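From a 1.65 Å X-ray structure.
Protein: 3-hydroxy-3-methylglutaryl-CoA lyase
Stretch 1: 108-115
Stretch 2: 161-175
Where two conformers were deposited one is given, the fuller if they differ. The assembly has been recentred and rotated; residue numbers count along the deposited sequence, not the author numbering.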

# COMPACT_ATOMS: atom_id res chain seq x y z
N ASN A 108 -10.08 -26.40 0.86
CA ASN A 108 -9.14 -25.58 1.62
C ASN A 108 -9.50 -25.68 3.10
O ASN A 108 -10.45 -25.04 3.57
CB ASN A 108 -9.17 -24.14 1.14
CG ASN A 108 -8.22 -23.25 1.91
OD1 ASN A 108 -7.25 -23.74 2.49
ND2 ASN A 108 -8.49 -21.94 1.91
N LEU A 109 -8.74 -26.50 3.82
CA LEU A 109 -8.93 -26.66 5.26
C LEU A 109 -8.29 -25.48 5.98
O LEU A 109 -7.20 -25.04 5.62
CB LEU A 109 -8.28 -27.96 5.75
CG LEU A 109 -8.35 -29.23 4.89
CD1 LEU A 109 -7.83 -30.43 5.68
CD2 LEU A 109 -9.76 -29.50 4.43
N VAL A 110 -8.96 -24.97 7.02
CA VAL A 110 -8.48 -23.78 7.71
C VAL A 110 -8.51 -23.97 9.22
O VAL A 110 -9.54 -24.37 9.78
CB VAL A 110 -9.30 -22.53 7.33
CG1 VAL A 110 -8.80 -21.30 8.10
CG2 VAL A 110 -9.22 -22.27 5.83
N LEU A 111 -7.40 -23.66 9.88
CA LEU A 111 -7.39 -23.42 11.32
C LEU A 111 -6.44 -22.25 11.59
O LEU A 111 -5.68 -21.83 10.71
CB LEU A 111 -7.00 -24.68 12.11
CG LEU A 111 -5.52 -24.91 12.45
CD1 LEU A 111 -5.40 -26.08 13.43
CD2 LEU A 111 -4.68 -25.15 11.20
N SER A 112 -6.51 -21.70 12.80
CA SER A 112 -5.65 -20.58 13.19
C SER A 112 -4.51 -21.04 14.08
O SER A 112 -4.68 -21.94 14.91
CB SER A 112 -6.46 -19.50 13.92
OG SER A 112 -7.54 -19.05 13.11
N ALA A 113 -3.33 -20.43 13.91
CA ALA A 113 -2.22 -20.71 14.82
C ALA A 113 -2.51 -20.20 16.23
O ALA A 113 -1.90 -20.68 17.19
CB ALA A 113 -0.93 -20.08 14.30
N SER A 114 -3.39 -19.22 16.35
CA SER A 114 -3.81 -18.69 17.64
C SER A 114 -4.95 -19.54 18.18
O SER A 114 -5.99 -19.66 17.52
CB SER A 114 -4.26 -17.24 17.49
OG SER A 114 -5.09 -16.86 18.57
N GLN A 115 -4.76 -20.13 19.36
CA GLN A 115 -5.85 -20.87 19.98
C GLN A 115 -7.07 -19.98 20.20
O GLN A 115 -8.21 -20.41 19.98
CB GLN A 115 -5.41 -21.47 21.31
CG GLN A 115 -6.41 -22.46 21.88
CD GLN A 115 -6.31 -23.83 21.25
OE1 GLN A 115 -6.70 -24.02 20.10
NE2 GLN A 115 -5.78 -24.79 22.00
N LYS A 161 1.61 -11.49 19.47
CA LYS A 161 2.65 -12.26 18.81
C LYS A 161 2.29 -13.74 18.78
O LYS A 161 1.70 -14.27 19.73
CB LYS A 161 3.99 -12.08 19.52
CG LYS A 161 4.52 -10.66 19.54
CD LYS A 161 5.22 -10.29 18.25
CE LYS A 161 6.24 -9.18 18.48
NZ LYS A 161 6.76 -8.61 17.21
N ILE A 162 2.65 -14.40 17.68
CA ILE A 162 2.37 -15.81 17.47
C ILE A 162 3.69 -16.54 17.26
O ILE A 162 4.51 -16.13 16.42
CB ILE A 162 1.43 -16.02 16.27
CG1 ILE A 162 0.01 -15.54 16.61
CG2 ILE A 162 1.47 -17.47 15.76
CD1 ILE A 162 -0.68 -16.36 17.68
N SER A 163 3.89 -17.63 17.99
CA SER A 163 5.13 -18.39 17.92
C SER A 163 5.37 -18.95 16.53
O SER A 163 4.52 -19.67 15.99
CB SER A 163 5.10 -19.52 18.95
OG SER A 163 6.13 -20.45 18.69
N GLU A 164 6.53 -18.64 15.96
CA GLU A 164 6.86 -19.18 14.64
C GLU A 164 7.09 -20.69 14.70
O GLU A 164 6.77 -21.39 13.73
CB GLU A 164 8.08 -18.44 14.06
CG GLU A 164 7.75 -17.00 13.70
CD GLU A 164 8.96 -16.17 13.27
OE1 GLU A 164 10.02 -16.75 12.96
OE2 GLU A 164 8.82 -14.93 13.23
N ARG A 165 7.62 -21.20 15.82
CA ARG A 165 7.73 -22.65 15.99
C ARG A 165 6.36 -23.32 15.94
O ARG A 165 6.22 -24.42 15.41
CB ARG A 165 8.44 -22.97 17.31
N GLU A 166 5.34 -22.65 16.48
CA GLU A 166 4.00 -23.22 16.44
C GLU A 166 3.44 -23.24 15.02
O GLU A 166 2.79 -24.21 14.62
CB GLU A 166 3.07 -22.45 17.39
CG GLU A 166 1.60 -22.87 17.32
CD GLU A 166 1.35 -24.29 17.82
OE1 GLU A 166 2.28 -24.92 18.37
OE2 GLU A 166 0.20 -24.76 17.69
N VAL A 167 3.67 -22.17 14.26
CA VAL A 167 3.29 -22.16 12.84
C VAL A 167 3.92 -23.34 12.11
O VAL A 167 3.23 -24.08 11.40
CB VAL A 167 3.69 -20.82 12.19
CG1 VAL A 167 3.53 -20.90 10.68
CG2 VAL A 167 2.86 -19.68 12.79
N PHE A 168 5.23 -23.54 12.30
CA PHE A 168 5.91 -24.63 11.61
C PHE A 168 5.38 -26.00 12.05
O PHE A 168 5.29 -26.92 11.24
CB PHE A 168 7.42 -24.53 11.85
CG PHE A 168 8.00 -23.19 11.45
CD1 PHE A 168 9.07 -22.65 12.15
CD2 PHE A 168 7.47 -22.47 10.39
CE1 PHE A 168 9.61 -21.42 11.80
CE2 PHE A 168 8.00 -21.24 10.03
CZ PHE A 168 9.07 -20.72 10.73
N SER A 169 5.05 -26.14 13.34
CA SER A 169 4.48 -27.39 13.83
C SER A 169 3.15 -27.70 13.16
O SER A 169 2.86 -28.86 12.84
CB SER A 169 4.32 -27.33 15.35
OG SER A 169 3.69 -28.49 15.84
N LEU A 170 2.32 -26.67 12.94
CA LEU A 170 1.04 -26.88 12.27
C LEU A 170 1.24 -27.23 10.80
O LEU A 170 0.56 -28.11 10.27
CB LEU A 170 0.18 -25.62 12.41
CG LEU A 170 -0.19 -25.28 13.86
CD1 LEU A 170 -0.76 -23.87 13.95
CD2 LEU A 170 -1.16 -26.29 14.44
N VAL A 171 2.18 -26.56 10.12
CA VAL A 171 2.51 -26.94 8.75
C VAL A 171 2.95 -28.40 8.70
O VAL A 171 2.50 -29.18 7.84
CB VAL A 171 3.59 -26.01 8.18
CG1 VAL A 171 4.09 -26.57 6.85
CG2 VAL A 171 3.05 -24.59 8.01
N GLU A 172 3.82 -28.81 9.62
CA GLU A 172 4.29 -30.20 9.63
C GLU A 172 3.14 -31.17 9.86
O GLU A 172 3.13 -32.28 9.31
CB GLU A 172 5.37 -30.38 10.70
CG GLU A 172 6.69 -29.70 10.36
CD GLU A 172 7.72 -29.86 11.45
OE1 GLU A 172 8.91 -30.04 11.12
OE2 GLU A 172 7.35 -29.82 12.65
N HIS A 173 2.15 -30.78 10.68
CA HIS A 173 1.01 -31.66 10.91
C HIS A 173 0.19 -31.83 9.63
O HIS A 173 -0.27 -32.94 9.32
CB HIS A 173 0.14 -31.10 12.04
CG HIS A 173 -0.79 -32.09 12.66
ND1 HIS A 173 -1.12 -33.29 12.05
CD2 HIS A 173 -1.46 -32.07 13.83
CE1 HIS A 173 -1.95 -33.96 12.83
NE2 HIS A 173 -2.17 -33.24 13.91
N TYR A 174 -0.00 -30.75 8.87
CA TYR A 174 -0.64 -30.87 7.56
C TYR A 174 0.13 -31.85 6.68
O TYR A 174 -0.47 -32.72 6.03
CB TYR A 174 -0.72 -29.50 6.90
CG TYR A 174 -1.94 -28.67 7.24
CD1 TYR A 174 -3.23 -29.20 7.15
CD2 TYR A 174 -1.80 -27.35 7.63
CE1 TYR A 174 -4.34 -28.41 7.44
CE2 TYR A 174 -2.89 -26.56 7.92
CZ TYR A 174 -4.16 -27.09 7.83
OH TYR A 174 -5.25 -26.29 8.11
N LEU A 175 1.46 -31.73 6.64
CA LEU A 175 2.27 -32.62 5.81
C LEU A 175 2.11 -34.07 6.24
O LEU A 175 2.09 -34.98 5.40
CB LEU A 175 3.74 -32.21 5.87
CG LEU A 175 4.28 -31.29 4.76
CD1 LEU A 175 3.31 -30.19 4.43
CD2 LEU A 175 5.62 -30.70 5.16

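A strand, 108-112, packs against a helix, 164-175, that runs nearly antiparallel to it, with 156° between their directions and 10.9 Å between their axes at closest approach. No hydrogen bond crosses between the two stretches; the contact rests on packing, and Tyr-174, Ala-113 and Leu-111 cover the most surface in it.

Tyr-174 spans the gap where the backbones stand well apart, its CA lying 9.6 Å from the CA of Leu-109. A long aromatic side chain suits such a place. Its ring lies obliquely to Leu-111, whose CD2 comes within 3.9 Å of Tyr-174 CZ and 3.3 Å of Tyr-174 OH. Leu-109 adds a second apolar touch, from its CB to Tyr-174 CE1 at 4.3 Å. Tyr-174 OH also lies 3.4 Å from Leu-109 O, but its hydrogen bonding is satisfied elsewhere in the structure, so this buried polar atom is not left unpaired.

Strand alternation sorts the side chains: Leu-109 and Leu-111 point their CB atoms toward the helix, while Val-110 and Ser-112 point away. Leu-111 has branches enough to meet two helix residues one turn apart, for besides its contact with Tyr-174 its CD1 lies 4.4 Å from Leu-170 CD2.

Just past the strand, Ala-113 meets the helix at close quarters, its CA only 6.0 Å from that of Val-167. A single methyl fits so narrow a space. Ala-113 CB lies 3.8 Å from Ile-162 CG2, 3.8 Å from Leu-170 CD1 and 4.1 Å from Val-167 CG2, so one small group is gripped by three branched side chains. Ile-162, just ahead of the helix, also reaches Ser-114, with its CD1 3.7 Å from Ser-114 CB. Nearby, Ser-163 caps the helix: its OG accepts from Glu-166 N at 3.2 Å.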